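Local structure of putative succinylglutamate desuccinylase / aspartoacylase (Shewanella amazonensis, 3FMC) at residues V36-N41 with I167-H172; A51-L56 with L71-N76; Y283-K288 with K360-V365. The protein probably acts as a zinc-dependent hydrolase of the succinylglutamate desuccinylase/aspartoacylase family, a class thought to cleave ester bonds. All blocks are in the same frame, centred on the assembly; numbering follows the deposited sequence.

Contact 1. Residues V36-N41 with I167-H172; sequences VYIQAN and IVLDLH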
ATOM      1  N   VAL C  36      31.737 -20.044   5.726  1.00 15.37           N
ATOM      2  CA  VAL C  36      30.355 -20.037   5.229  1.00 14.50           C
ATOM      3  C   VAL C  36      29.640 -18.780   5.737  1.00 16.34           C
ATOM      4  O   VAL C  36      29.764 -18.387   6.920  1.00 13.96           O
ATOM      5  CB  VAL C  36      29.581 -21.258   5.731  1.00 16.22           C
ATOM      6  CG1 VAL C  36      28.187 -21.356   5.087  1.00 15.95           C
ATOM      7  CG2 VAL C  36      30.419 -22.574   5.471  1.00 14.77           C
ATOM      8  N   TYR C  37      28.888 -18.191   4.833  1.00 13.43           N
ATOM      9  CA  TYR C  37      28.031 -17.043   5.120  1.00 12.83           C
ATOM     10  C   TYR C  37      26.591 -17.412   4.739  1.00 12.45           C
ATOM     11  O   TYR C  37      26.349 -17.835   3.618  1.00 14.60           O
ATOM     12  CB  TYR C  37      28.484 -15.822   4.366  1.00 17.94           C
ATOM     13  CG  TYR C  37      27.540 -14.643   4.503  1.00 11.82           C
ATOM     14  CD1 TYR C  37      27.672 -13.717   5.540  1.00 15.55           C
ATOM     15  CD2 TYR C  37      26.510 -14.457   3.588  1.00 14.47           C
ATOM     16  CE1 TYR C  37      26.765 -12.614   5.640  1.00 12.58           C
ATOM     17  CE2 TYR C  37      25.633 -13.374   3.683  1.00 12.91           C
ATOM     18  CZ  TYR C  37      25.775 -12.453   4.730  1.00 14.30           C
ATOM     19  OH  TYR C  37      24.919 -11.379   4.861  1.00 14.45           O
ATOM     20  N   ILE C  38      25.676 -17.286   5.701  1.00 11.96           N
ATOM     21  CA  ILE C  38      24.249 -17.661   5.523  1.00 13.70           C
ATOM     22  C   ILE C  38      23.398 -16.457   5.917  1.00 14.86           C
ATOM     23  O   ILE C  38      23.631 -15.860   6.970  1.00 14.18           O
ATOM     24  CB  ILE C  38      23.858 -18.865   6.405  1.00 12.86           C
ATOM     25  CG1 ILE C  38      24.878 -20.002   6.211  1.00 13.40           C
ATOM     26  CG2 ILE C  38      22.408 -19.311   6.132  1.00 12.45           C
ATOM     27  CD1 ILE C  38      24.578 -21.294   7.027  1.00 16.28           C
ATOM     28  N   GLN C  39      22.440 -16.106   5.065  1.00 13.06           N
ATOM     29  CA  GLN C  39      21.491 -15.023   5.379  1.00 13.64           C
ATOM     30  C   GLN C  39      20.064 -15.444   5.065  1.00 12.57           C
ATOM     31  O   GLN C  39      19.832 -16.341   4.275  1.00 12.80           O
ATOM     32  CB  GLN C  39      21.832 -13.706   4.668  1.00 12.20           C
ATOM     33  CG  GLN C  39      21.723 -13.742   3.154  1.00 11.21           C
ATOM     34  CD  GLN C  39      22.087 -12.463   2.496  1.00 12.92           C
ATOM     35  OE1 GLN C  39      22.880 -11.691   3.013  1.00 12.16           O
ATOM     36  NE2 GLN C  39      21.482 -12.209   1.343  1.00 10.87           N
ATOM     37  N   ALA C  40      19.111 -14.753   5.689  1.00 10.77           N
ATOM     38  CA  ALA C  40      17.693 -15.025   5.519  1.00 11.16           C
ATOM     39  C   ALA C  40      16.910 -13.722   5.566  1.00 14.22           C
ATOM     40  O   ALA C  40      17.318 -12.770   6.262  1.00 14.26           O
ATOM     41  CB  ALA C  40      17.159 -15.914   6.665  1.00  9.69           C
ATOM     42  N   ASN C  41      15.758 -13.759   4.913  1.00 12.25           N
ATOM     43  CA  ASN C  41      14.657 -12.756   5.088  1.00 12.34           C
ATOM     44  C   ASN C  41      15.011 -11.390   4.481  1.00 15.56           C
ATOM     45  O   ASN C  41      14.620 -10.317   5.006  1.00 14.78           O
ATOM     46  CB  ASN C  41      14.307 -12.676   6.606  1.00 13.76           C
ATOM     47  CG  ASN C  41      12.865 -12.221   6.939  1.00 11.65           C
ATOM     48  OD1 ASN C  41      12.563 -12.009   8.130  1.00 14.27           O
ATOM     49  ND2 ASN C  41      11.978 -12.121   5.947  1.00 10.22           N
ATOM     50  N   ILE C 167      31.683 -20.080   0.906  1.00 14.35           N
ATOM     51  CA  ILE C 167      30.341 -20.600   0.618  1.00 16.63           C
ATOM     52  C   ILE C 167      29.302 -19.587   1.083  1.00 16.04           C
ATOM     53  O   ILE C 167      29.343 -19.132   2.229  1.00 13.66           O
ATOM     54  CB  ILE C 167      30.111 -21.935   1.358  1.00 16.73           C
ATOM     55  CG1 ILE C 167      31.173 -22.969   0.926  1.00 13.96           C
ATOM     56  CG2 ILE C 167      28.674 -22.478   1.126  1.00 13.65           C
ATOM     57  CD1 ILE C 167      31.228 -24.164   1.865  1.00 15.49           C
ATOM     58  N   VAL C 168      28.370 -19.272   0.192  1.00 16.38           N
ATOM     59  CA  VAL C 168      27.291 -18.332   0.472  1.00 15.37           C
ATOM     60  C   VAL C 168      25.961 -19.023   0.271  1.00 12.21           C
ATOM     61  O   VAL C 168      25.725 -19.571  -0.814  1.00 15.47           O
ATOM     62  CB  VAL C 168      27.381 -17.101  -0.454  1.00 17.65           C
ATOM     63  CG1 VAL C 168      26.157 -16.217  -0.323  1.00 15.88           C
ATOM     64  CG2 VAL C 168      28.713 -16.308  -0.180  1.00 14.97           C
ATOM     65  N   LEU C 169      25.133 -19.027   1.302  1.00 12.47           N
ATOM     66  CA  LEU C 169      23.786 -19.615   1.222  1.00 11.70           C
ATOM     67  C   LEU C 169      22.752 -18.523   1.524  1.00 13.48           C
ATOM     68  O   LEU C 169      22.722 -17.986   2.622  1.00 13.28           O
ATOM     69  CB  LEU C 169      23.600 -20.775   2.212  1.00 16.44           C
ATOM     70  CG  LEU C 169      24.621 -21.911   2.169  1.00 15.79           C
ATOM     71  CD1 LEU C 169      24.279 -22.931   3.303  1.00 15.13           C
ATOM     72  CD2 LEU C 169      24.684 -22.516   0.780  1.00 15.02           C
ATOM     73  N   ASP C 170      21.930 -18.200   0.535  1.00 12.33           N
ATOM     74  CA  ASP C 170      20.878 -17.148   0.660  1.00 11.56           C
ATOM     75  C   ASP C 170      19.555 -17.888   0.829  1.00 10.90           C
ATOM     76  O   ASP C 170      19.128 -18.615  -0.053  1.00 13.26           O
ATOM     77  CB  ASP C 170      20.892 -16.262  -0.587  1.00 14.17           C
ATOM     78  CG  ASP C 170      20.128 -14.933  -0.397  1.00 14.82           C
ATOM     79  OD1 ASP C 170      19.704 -14.655   0.737  1.00 12.86           O
ATOM     80  OD2 ASP C 170      19.942 -14.195  -1.404  1.00 17.97           O
ATOM     81  N   LEU C 171      18.942 -17.717   1.981  1.00 12.09           N
ATOM     82  CA  LEU C 171      17.706 -18.404   2.294  1.00 12.82           C
ATOM     83  C   LEU C 171      16.479 -17.540   1.978  1.00 13.43           C
ATOM     84  O   LEU C 171      16.251 -16.460   2.596  1.00 13.36           O
ATOM     85  CB  LEU C 171      17.663 -18.845   3.746  1.00 13.15           C
ATOM     86  CG  LEU C 171      18.892 -19.607   4.264  1.00 13.52           C
ATOM     87  CD1 LEU C 171      18.629 -19.998   5.704  1.00 12.00           C
ATOM     88  CD2 LEU C 171      19.209 -20.823   3.409  1.00 13.99           C
ATOM     89  N   HIS C 172      15.673 -18.082   1.065  1.00 12.19           N
ATOM     90  CA  HIS C 172      14.445 -17.470   0.592  1.00 13.75           C
ATOM     91  C   HIS C 172      13.261 -18.436   0.741  1.00 13.91           C
ATOM     92  O   HIS C 172      13.396 -19.562   1.205  1.00 12.94           O
ATOM     93  CB  HIS C 172      14.618 -17.070  -0.886  1.00 15.97           C
ATOM     94  CG  HIS C 172      15.538 -15.891  -1.119  1.00 15.34           C
ATOM     95  ND1 HIS C 172      15.075 -14.630  -1.470  1.00 15.10           N
ATOM     96  CD2 HIS C 172      16.888 -15.789  -1.058  1.00 15.18           C
ATOM     97  CE1 HIS C 172      16.103 -13.809  -1.613  1.00 19.90           C
ATOM     98  NE2 HIS C 172      17.215 -14.484  -1.366  1.00 14.77           N
TER
HETATM   99  O   HOH W   1      14.257 -16.325   4.406  1.00 15.72           O

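Contact 2. Residues A51-L56 with L71-N76; sequences AVIYQL and LVPLAN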
ATOM      1  N   ALA C  51      13.669 -19.354  10.802  1.00 12.01           N
ATOM      2  CA  ALA C  51      13.428 -20.626  11.508  1.00 13.40           C
ATOM      3  C   ALA C  51      14.506 -21.615  11.095  1.00 14.02           C
ATOM      4  O   ALA C  51      14.973 -22.435  11.935  1.00 12.39           O
ATOM      5  CB  ALA C  51      11.988 -21.198  11.174  1.00 11.95           C
ATOM      6  N   VAL C  52      14.916 -21.546   9.831  1.00 11.83           N
ATOM      7  CA  VAL C  52      16.008 -22.434   9.345  1.00 12.98           C
ATOM      8  C   VAL C  52      17.349 -22.087  10.024  1.00 14.54           C
ATOM      9  O   VAL C  52      18.113 -22.976  10.471  1.00 16.86           O
ATOM     10  CB  VAL C  52      16.089 -22.490   7.797  1.00 11.97           C
ATOM     11  CG1 VAL C  52      17.303 -23.319   7.354  1.00 10.87           C
ATOM     12  CG2 VAL C  52      14.784 -23.055   7.180  1.00 13.48           C
ATOM     13  N   ILE C  53      17.654 -20.790  10.116  1.00 12.99           N
ATOM     14  CA  ILE C  53      18.869 -20.332  10.779  1.00 13.25           C
ATOM     15  C   ILE C  53      18.827 -20.730  12.260  1.00 12.77           C
ATOM     16  O   ILE C  53      19.824 -21.245  12.827  1.00 14.76           O
ATOM     17  CB  ILE C  53      19.110 -18.815  10.557  1.00 11.20           C
ATOM     18  CG1 ILE C  53      19.565 -18.570   9.098  1.00 10.26           C
ATOM     19  CG2 ILE C  53      20.124 -18.242  11.535  1.00 11.30           C
ATOM     20  CD1 ILE C  53      19.866 -17.082   8.734  1.00 12.19           C
ATOM     21  N   TYR C  54      17.674 -20.551  12.876  1.00 13.59           N
ATOM     22  CA  TYR C  54      17.496 -20.925  14.269  1.00 13.36           C
ATOM     23  C   TYR C  54      17.850 -22.422  14.467  1.00 16.98           C
ATOM     24  O   TYR C  54      18.659 -22.777  15.312  1.00 13.78           O
ATOM     25  CB  TYR C  54      16.049 -20.684  14.677  1.00 13.62           C
ATOM     26  CG  TYR C  54      15.717 -21.206  16.051  1.00 13.78           C
ATOM     27  CD1 TYR C  54      16.149 -20.519  17.196  1.00 16.94           C
ATOM     28  CD2 TYR C  54      14.986 -22.377  16.218  1.00 22.19           C
ATOM     29  CE1 TYR C  54      15.876 -20.985  18.442  1.00 18.78           C
ATOM     30  CE2 TYR C  54      14.711 -22.848  17.473  1.00 22.67           C
ATOM     31  CZ  TYR C  54      15.165 -22.152  18.584  1.00 22.29           C
ATOM     32  OH  TYR C  54      14.860 -22.601  19.837  1.00 26.70           O
ATOM     33  N   GLN C  55      17.195 -23.288  13.711  1.00 14.07           N
ATOM     34  CA  GLN C  55      17.415 -24.727  13.860  1.00 15.37           C
ATOM     35  C   GLN C  55      18.852 -25.100  13.534  1.00 14.59           C
ATOM     36  O   GLN C  55      19.421 -25.965  14.217  1.00 16.45           O
ATOM     37  CB  GLN C  55      16.450 -25.539  13.004  1.00 17.45           C
ATOM     38  CG  GLN C  55      14.962 -25.418  13.381  1.00 15.98           C
ATOM     39  CD  GLN C  55      14.601 -26.123  14.640  1.00 14.33           C
ATOM     40  OE1 GLN C  55      15.418 -26.242  15.528  1.00 17.50           O
ATOM     41  NE2 GLN C  55      13.367 -26.521  14.761  1.00 16.37           N
ATOM     42  N   LEU C  56      19.445 -24.469  12.531  1.00 13.77           N
ATOM     43  CA  LEU C  56      20.813 -24.766  12.141  1.00 16.34           C
ATOM     44  C   LEU C  56      21.750 -24.400  13.291  1.00 16.68           C
ATOM     45  O   LEU C  56      22.655 -25.169  13.657  1.00 17.87           O
ATOM     46  CB  LEU C  56      21.199 -24.046  10.847  1.00 16.85           C
ATOM     47  CG  LEU C  56      22.579 -24.346  10.236  1.00 17.56           C
ATOM     48  CD1 LEU C  56      22.730 -25.886   9.932  1.00 19.50           C
ATOM     49  CD2 LEU C  56      22.791 -23.485   8.977  1.00 17.04           C
ATOM     50  N   LEU C  71      25.999 -16.257  10.350  1.00 15.10           N
ATOM     51  CA  LEU C  71      24.586 -16.343   9.999  1.00 12.87           C
ATOM     52  C   LEU C  71      23.911 -15.009  10.297  1.00 14.69           C
ATOM     53  O   LEU C  71      24.099 -14.414  11.368  1.00 14.25           O
ATOM     54  CB  LEU C  71      23.854 -17.497  10.699  1.00 13.90           C
ATOM     55  CG  LEU C  71      24.559 -18.878  10.700  1.00 15.17           C
ATOM     56  CD1 LEU C  71      25.528 -19.039  11.969  1.00 18.55           C
ATOM     57  CD2 LEU C  71      23.504 -19.951  10.605  1.00 12.84           C
ATOM     58  N   VAL C  72      23.125 -14.576   9.315  1.00 14.06           N
ATOM     59  CA  VAL C  72      22.446 -13.272   9.342  1.00 14.80           C
ATOM     60  C   VAL C  72      20.933 -13.463   9.117  1.00 12.64           C
ATOM     61  O   VAL C  72      20.456 -13.386   7.998  1.00 13.10           O
ATOM     62  CB  VAL C  72      23.062 -12.280   8.318  1.00 14.47           C
ATOM     63  CG1 VAL C  72      22.450 -10.830   8.474  1.00 14.28           C
ATOM     64  CG2 VAL C  72      24.599 -12.210   8.436  1.00 13.83           C
ATOM     65  N   PRO C  73      20.197 -13.763  10.186  1.00 14.45           N
ATOM     66  CA  PRO C  73      18.730 -13.827  10.104  1.00 13.18           C
ATOM     67  C   PRO C  73      18.235 -12.363  10.085  1.00 13.13           C
ATOM     68  O   PRO C  73      19.006 -11.429  10.372  1.00 13.57           O
ATOM     69  CB  PRO C  73      18.323 -14.517  11.398  1.00 11.03           C
ATOM     70  CG  PRO C  73      19.420 -14.099  12.373  1.00 12.96           C
ATOM     71  CD  PRO C  73      20.694 -14.001  11.560  1.00 15.25           C
ATOM     72  N   LEU C  74      16.979 -12.158   9.713  1.00 10.50           N
ATOM     73  CA  LEU C  74      16.381 -10.830   9.783  1.00 11.22           C
ATOM     74  C   LEU C  74      17.213  -9.813   9.039  1.00 12.53           C
ATOM     75  O   LEU C  74      17.475  -8.689   9.521  1.00 13.74           O
ATOM     76  CB  LEU C  74      16.168 -10.448  11.269  1.00 10.47           C
ATOM     77  CG  LEU C  74      15.349 -11.393  12.143  1.00 12.02           C
ATOM     78  CD1 LEU C  74      15.545 -11.130  13.641  1.00 14.53           C
ATOM     79  CD2 LEU C  74      13.846 -11.436  11.766  1.00 10.59           C
ATOM     80  N   ALA C  75      17.600 -10.205   7.835  1.00 11.15           N
ATOM     81  CA  ALA C  75      18.599  -9.426   7.085  1.00 11.14           C
ATOM     82  C   ALA C  75      18.097  -8.099   6.468  1.00 12.68           C
ATOM     83  O   ALA C  75      18.901  -7.335   5.962  1.00 15.57           O
ATOM     84  CB  ALA C  75      19.311 -10.283   6.000  1.00 13.23           C
ATOM     85  N   ASN C  76      16.801  -7.832   6.557  1.00 12.37           N
ATOM     86  CA  ASN C  76      16.223  -6.603   5.995  1.00 11.10           C
ATOM     87  C   ASN C  76      15.096  -6.082   6.871  1.00 11.71           C
ATOM     88  O   ASN C  76      13.919  -6.218   6.534  1.00 10.77           O
ATOM     89  CB  ASN C  76      15.746  -6.891   4.580  1.00 12.81           C
ATOM     90  CG  ASN C  76      15.148  -5.659   3.889  1.00 15.77           C
ATOM     91  OD1 ASN C  76      15.314  -4.530   4.362  1.00 11.22           O
ATOM     92  ND2 ASN C  76      14.488  -5.875   2.765  1.00 11.19           N
TER

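Contact 3. Residues Y283-K288 with K360-V365; sequences YGCFLK and KVMTKV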
ATOM      1  N   TYR C 283      15.605 -33.612  -8.900  1.00 17.66           N
ATOM      2  CA  TYR C 283      15.437 -33.227 -10.283  1.00 18.35           C
ATOM      3  C   TYR C 283      15.946 -31.831 -10.540  1.00 18.20           C
ATOM      4  O   TYR C 283      16.075 -31.036  -9.612  1.00 21.88           O
ATOM      5  CB  TYR C 283      13.960 -33.277 -10.669  1.00 20.72           C
ATOM      6  CG  TYR C 283      13.382 -34.659 -10.511  1.00 19.55           C
ATOM      7  CD1 TYR C 283      13.498 -35.614 -11.523  1.00 27.28           C
ATOM      8  CD2 TYR C 283      12.758 -35.007  -9.356  1.00 22.03           C
ATOM      9  CE1 TYR C 283      12.977 -36.893 -11.349  1.00 26.85           C
ATOM     10  CE2 TYR C 283      12.239 -36.259  -9.186  1.00 24.33           C
ATOM     11  CZ  TYR C 283      12.344 -37.183 -10.182  1.00 24.10           C
ATOM     12  OH  TYR C 283      11.843 -38.439  -9.908  1.00 32.64           O
ATOM     13  N   GLY C 284      16.231 -31.537 -11.806  1.00 19.83           N
ATOM     14  CA  GLY C 284      16.699 -30.211 -12.196  1.00 21.32           C
ATOM     15  C   GLY C 284      16.213 -29.798 -13.560  1.00 21.50           C
ATOM     16  O   GLY C 284      15.545 -30.569 -14.261  1.00 19.64           O
ATOM     17  N   CYS C 285      16.439 -28.527 -13.869  1.00 19.53           N
ATOM     18  CA  CYS C 285      16.221 -28.006 -15.206  1.00 18.27           C
ATOM     19  C   CYS C 285      17.107 -26.785 -15.341  1.00 17.74           C
ATOM     20  O   CYS C 285      17.508 -26.191 -14.325  1.00 19.17           O
ATOM     21  CB  CYS C 285      14.754 -27.756 -15.529  1.00 25.78           C
ATOM     22  SG  CYS C 285      14.084 -26.165 -15.135  1.00 19.87           S
ATOM     23  N   PHE C 286      17.498 -26.456 -16.563  1.00 17.57           N
ATOM     24  CA  PHE C 286      18.268 -25.272 -16.798  1.00 17.04           C
ATOM     25  C   PHE C 286      17.298 -24.084 -16.689  1.00 15.79           C
ATOM     26  O   PHE C 286      16.136 -24.184 -17.086  1.00 13.40           O
ATOM     27  CB  PHE C 286      18.965 -25.312 -18.148  1.00 19.61           C
ATOM     28  CG  PHE C 286      20.079 -26.298 -18.169  1.00 19.41           C
ATOM     29  CD1 PHE C 286      21.302 -25.956 -17.665  1.00 18.49           C
ATOM     30  CD2 PHE C 286      19.873 -27.598 -18.589  1.00 26.34           C
ATOM     31  CE1 PHE C 286      22.333 -26.865 -17.633  1.00 24.56           C
ATOM     32  CE2 PHE C 286      20.911 -28.502 -18.564  1.00 25.92           C
ATOM     33  CZ  PHE C 286      22.142 -28.122 -18.081  1.00 25.09           C
ATOM     34  N   LEU C 287      17.813 -22.967 -16.202  1.00 15.25           N
ATOM     35  CA  LEU C 287      17.001 -21.792 -15.887  1.00 17.37           C
ATOM     36  C   LEU C 287      16.132 -21.320 -17.038  1.00 18.61           C
ATOM     37  O   LEU C 287      14.990 -20.884 -16.807  1.00 16.77           O
ATOM     38  CB  LEU C 287      17.889 -20.662 -15.418  1.00 16.33           C
ATOM     39  CG  LEU C 287      17.196 -19.365 -14.995  1.00 15.60           C
ATOM     40  CD1 LEU C 287      16.313 -19.573 -13.748  1.00 17.21           C
ATOM     41  CD2 LEU C 287      18.280 -18.276 -14.806  1.00 13.88           C
ATOM     42  N   LYS C 288      16.653 -21.407 -18.254  1.00 18.86           N
ATOM     43  CA  LYS C 288      15.892 -20.987 -19.459  1.00 19.61           C
ATOM     44  C   LYS C 288      14.579 -21.771 -19.642  1.00 21.11           C
ATOM     45  O   LYS C 288      13.646 -21.309 -20.314  1.00 19.64           O
ATOM     46  CB  LYS C 288      16.751 -21.098 -20.724  1.00 20.81           C
ATOM     47  CG  LYS C 288      16.990 -22.529 -21.174  1.00 26.52           C
ATOM     48  CD  LYS C 288      17.840 -22.642 -22.437  1.00 24.57           C
ATOM     49  CE  LYS C 288      18.053 -24.150 -22.741  1.00 37.44           C
ATOM     50  NZ  LYS C 288      19.048 -24.454 -23.820  1.00 46.42           N
ATOM     51  N   LYS C 360       4.871 -20.463 -11.650  1.00 11.94           N
ATOM     52  CA  LYS C 360       6.172 -20.705 -12.278  1.00 11.35           C
ATOM     53  C   LYS C 360       6.321 -22.249 -12.356  1.00 12.21           C
ATOM     54  O   LYS C 360       6.031 -22.974 -11.385  1.00 12.49           O
ATOM     55  CB  LYS C 360       7.323 -20.032 -11.582  1.00 13.54           C
ATOM     56  CG  LYS C 360       7.297 -18.512 -11.740  1.00 14.82           C
ATOM     57  CD  LYS C 360       8.571 -17.957 -11.140  1.00 19.93           C
ATOM     58  CE  LYS C 360       8.582 -16.522 -11.131  1.00 25.12           C
ATOM     59  NZ  LYS C 360       9.961 -16.144 -10.721  1.00 28.00           N
ATOM     60  N   VAL C 361       6.720 -22.709 -13.537  1.00 15.82           N
ATOM     61  CA  VAL C 361       6.775 -24.117 -13.875  1.00 16.05           C
ATOM     62  C   VAL C 361       8.104 -24.533 -14.474  1.00 14.08           C
ATOM     63  O   VAL C 361       8.581 -23.921 -15.422  1.00 14.64           O
ATOM     64  CB  VAL C 361       5.642 -24.428 -14.919  1.00 12.76           C
ATOM     65  CG1 VAL C 361       5.620 -25.924 -15.285  1.00 11.78           C
ATOM     66  CG2 VAL C 361       4.304 -23.967 -14.374  1.00 15.09           C
HETATM   67  N   MSE C 362       8.757 -25.562 -13.895  1.00 14.56           N
HETATM   68  CA  MSE C 362       9.966 -26.096 -14.519  1.00 14.30           C
HETATM   69  C   MSE C 362       9.528 -27.034 -15.630  1.00 15.58           C
HETATM   70  O   MSE C 362       8.634 -27.871 -15.423  1.00 17.69           O
HETATM   71  CB  MSE C 362      10.814 -26.903 -13.514  1.00 14.78           C
HETATM   72  CG  MSE C 362      11.330 -26.049 -12.432  1.00 19.74           C
HETATM   73 SE   MSE C 362      12.572 -27.064 -11.285  0.75 17.59          SE
HETATM   74  CE  MSE C 362      12.922 -25.706  -9.945  1.00 29.48           C
ATOM     75  N   THR C 363      10.093 -26.838 -16.803  1.00 15.79           N
ATOM     76  CA  THR C 363       9.838 -27.674 -17.944  1.00 18.17           C
ATOM     77  C   THR C 363      11.183 -28.333 -18.342  1.00 17.20           C
ATOM     78  O   THR C 363      12.288 -27.911 -17.903  1.00 15.89           O
ATOM     79  CB  THR C 363       9.281 -26.864 -19.141  1.00 14.74           C
ATOM     80  OG1 THR C 363      10.287 -25.971 -19.639  1.00 17.28           O
ATOM     81  CG2 THR C 363       8.023 -26.098 -18.713  1.00 15.03           C
ATOM     82  N   LYS C 364      11.087 -29.368 -19.183  1.00 18.30           N
ATOM     83  CA  LYS C 364      12.302 -30.085 -19.666  1.00 19.71           C
ATOM     84  C   LYS C 364      13.152 -30.526 -18.444  1.00 17.97           C
ATOM     85  O   LYS C 364      14.385 -30.418 -18.413  1.00 18.64           O
ATOM     86  CB  LYS C 364      13.069 -29.238 -20.655  1.00 21.09           C
ATOM     87  CG  LYS C 364      12.195 -28.896 -21.904  1.00 23.97           C
ATOM     88  CD  LYS C 364      12.881 -27.838 -22.734  1.00 30.55           C
ATOM     89  CE  LYS C 364      12.208 -27.616 -24.093  1.00 38.16           C
ATOM     90  NZ  LYS C 364      10.752 -27.728 -23.942  1.00 34.51           N
ATOM     91  N   VAL C 365      12.445 -31.087 -17.487  1.00 18.95           N
ATOM     92  CA  VAL C 365      13.023 -31.537 -16.229  1.00 20.40           C
ATOM     93  C   VAL C 365      13.707 -32.889 -16.376  1.00 23.20           C
ATOM     94  O   VAL C 365      13.235 -33.764 -17.112  1.00 19.44           O
ATOM     95  CB  VAL C 365      11.926 -31.593 -15.151  1.00 22.89           C
ATOM     96  CG1 VAL C 365      12.450 -32.237 -13.871  1.00 23.32           C
ATOM     97  CG2 VAL C 365      11.356 -30.156 -14.892  1.00 23.07           C
TER
HETATM   98  O   HOH W   2      16.260 -28.332 -18.559  1.00 18.87           O

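Contact 1. Residues V36-N41 with I167-H172
Ile38 lies alongside Leu169 with both side chains pointing the same way, and the CD1 methyls of Ile38 and Leu169 meet at 4.1 Å. The other branch of Ile38, CG2, is anti to the backbone N and lies 3.9 Å from Leu171 CD1. Val36 CG2 resting on Ile167 CD1 and Ala40 CB against Leu171 CB lengthen this apolar face, onto which helix 48-60 packs through Ile53 and Leu56. The strands run parallel within the alpha/beta core of the catalytic domain, where 69-72 flanks the first and 237-243 the second. Tyr37 and Gln39 each donate and accept across them: Tyr37 N binds Ile167 O at 2.8 Å, Tyr37 O receives Leu169 N, and Gln39 N and O bond to Leu169 O and Leu171 N. At the end of the pair a water takes over, donating to Leu171 O at 2.7 Å and weakly accepting from Asn41 N. On the other face Val168 CG1 lies at the edge of the Tyr37 ring, and Gln39 and Asp170 add a polar group. Gln39 CG sits between the backbone N and the carbonyl carbon (chi1 65°), and NE2 at the end of the extended chain donates to Asp170 OD1 at 3.1 Å. Asp170 OD1 lies in the amide plane but is itself met from above its carboxylate plane, the two planes being 71° apart. Tyr37 OH donates to Gln39 OE1 at 2.8 Å, fixing the amide's rotation, while NE2 also bonds Tyr104 OH. An alanine in place of Gln39 would probably leave Tyr37 OH, Tyr104 OH and Asp170 OD1 without this partner, the carboxylate still tethered through OD2. Asp170 OD2 accepts from His172 NE2 at 2.7 Å, orienting an imidazole that, with His43 and Glu46, faces a possible vacant metal site.

Contact 2. Residues A51-L56 with L71-N76
Leu71 lays its CB and CD2 against the CG2 branch of Ile53, the two side chains sliding past each other in opposite directions, with Leu71 CB 3.9 Å from Ile53 CG2. The same Leu71 CD2 also crosses to Leu56, one helical turn further on, and meets Leu56 CD2 at 4.0 Å. Val72 turns its own side chain away from the helix and offers backbone instead: Ile53 CD1 comes to 3.8 Å from Val72 C. At Pro73 that methyl lies against the N-CA bond of the ring, Ile53 CD1 being 3.6 Å from Pro73 N. It gets there because CD1 is anti to CA about the CB-CG1 bond (chi2 -179°), stretching the longer branch out from the helix. Leu74 takes its backbone N to Asn50 OD1, and Leu323 of the second subunit packs on both Pro73 and Leu74. Helix 48-60 here links the adjacent parallel strands 36-40 and 69-72, a beta-alpha-beta crossover. Between helix and strand the side-chain contacts are apolar, with one methyl, Ile53 CD1, resting on backbone, so the fit rests on shape, chiefly on the two branches of Ile53.

Contact 3. Residues Y283-K288 with K360-V365
Lys364 O accepts a 2.8 Å hydrogen bond from a water that in turn accepts from Phe286 N at 3.0 Å, so the two segments are bridged through solvent. Beside this bridge, Gly284 O is approached by Val365 CA at 3.3 Å in a CA-H...O contact, bent to 139° at the hydrogen. The CG1 methyl of Val365 crowds the same carbonyl and carries on to Tyr283, where it lies 3.7 Å from Tyr283 CB. This branch is anti to the backbone N (chi1 172°) and stands obliquely to the Tyr283 ring. Cys285 points toward the other segment and makes the inner half of the contact. Its SG occupies the position between the backbone N and the carbonyl carbon, 3.7 Å from CB of selenomethionine Met362 and a little further from its CG. Cys285 CB, meanwhile, sits 3.4 Å from Thr363 O, and Val365 CG2 closes on it from further along the chain. Beyond CG the extended chain of Met362 runs on to Tyr198 and Leu200 of strand 198-202, the parallel neighbour of strand 283-286. Lys364 adopts a left-handed backbone conformation (phi 53°) just before the short strand 366-367, which pairs antiparallel with 283-286 through Gly284 and Phe366. Thr363 OG1 bonds Asn289 O and Lys364 NZ forms a salt bridge with Glu339, while Trp146 of the fourth subunit packs on Val361 and Thr363. Direct contacts are apolar groups meeting each other and backbone carbonyls, and the hydrogen-bonded link is made by water; residues 360-365 thus meet strand 283-286 by close fit more than by direct polar bonding, and direct backbone bonding to it begins at Phe366.

Contacts 1 and 2 form one continuous piece of the catalytic core, with centres 8 Å apart and contact 2 nested in the loop that contact 1 closes. Strand 36-40 is shared ground: Ile38 O lies 2.7 Å from Val72 N and Ala40 N 3.0 Å from Val72 O, both probable hydrogen bonds. On the side facing helix 48-60, Ile38 CD1 packs on Leu56 CD2. The possible metal site is nearest to contact 1, which supplies His172; His43 and Glu46 lie in the sequence between strand 36-40 and helix 48-60. Contact 3 stands apart, its centre 23 Å from that of contact 1 and 28 Å from that of contact 2, across the chain's centre from the latter.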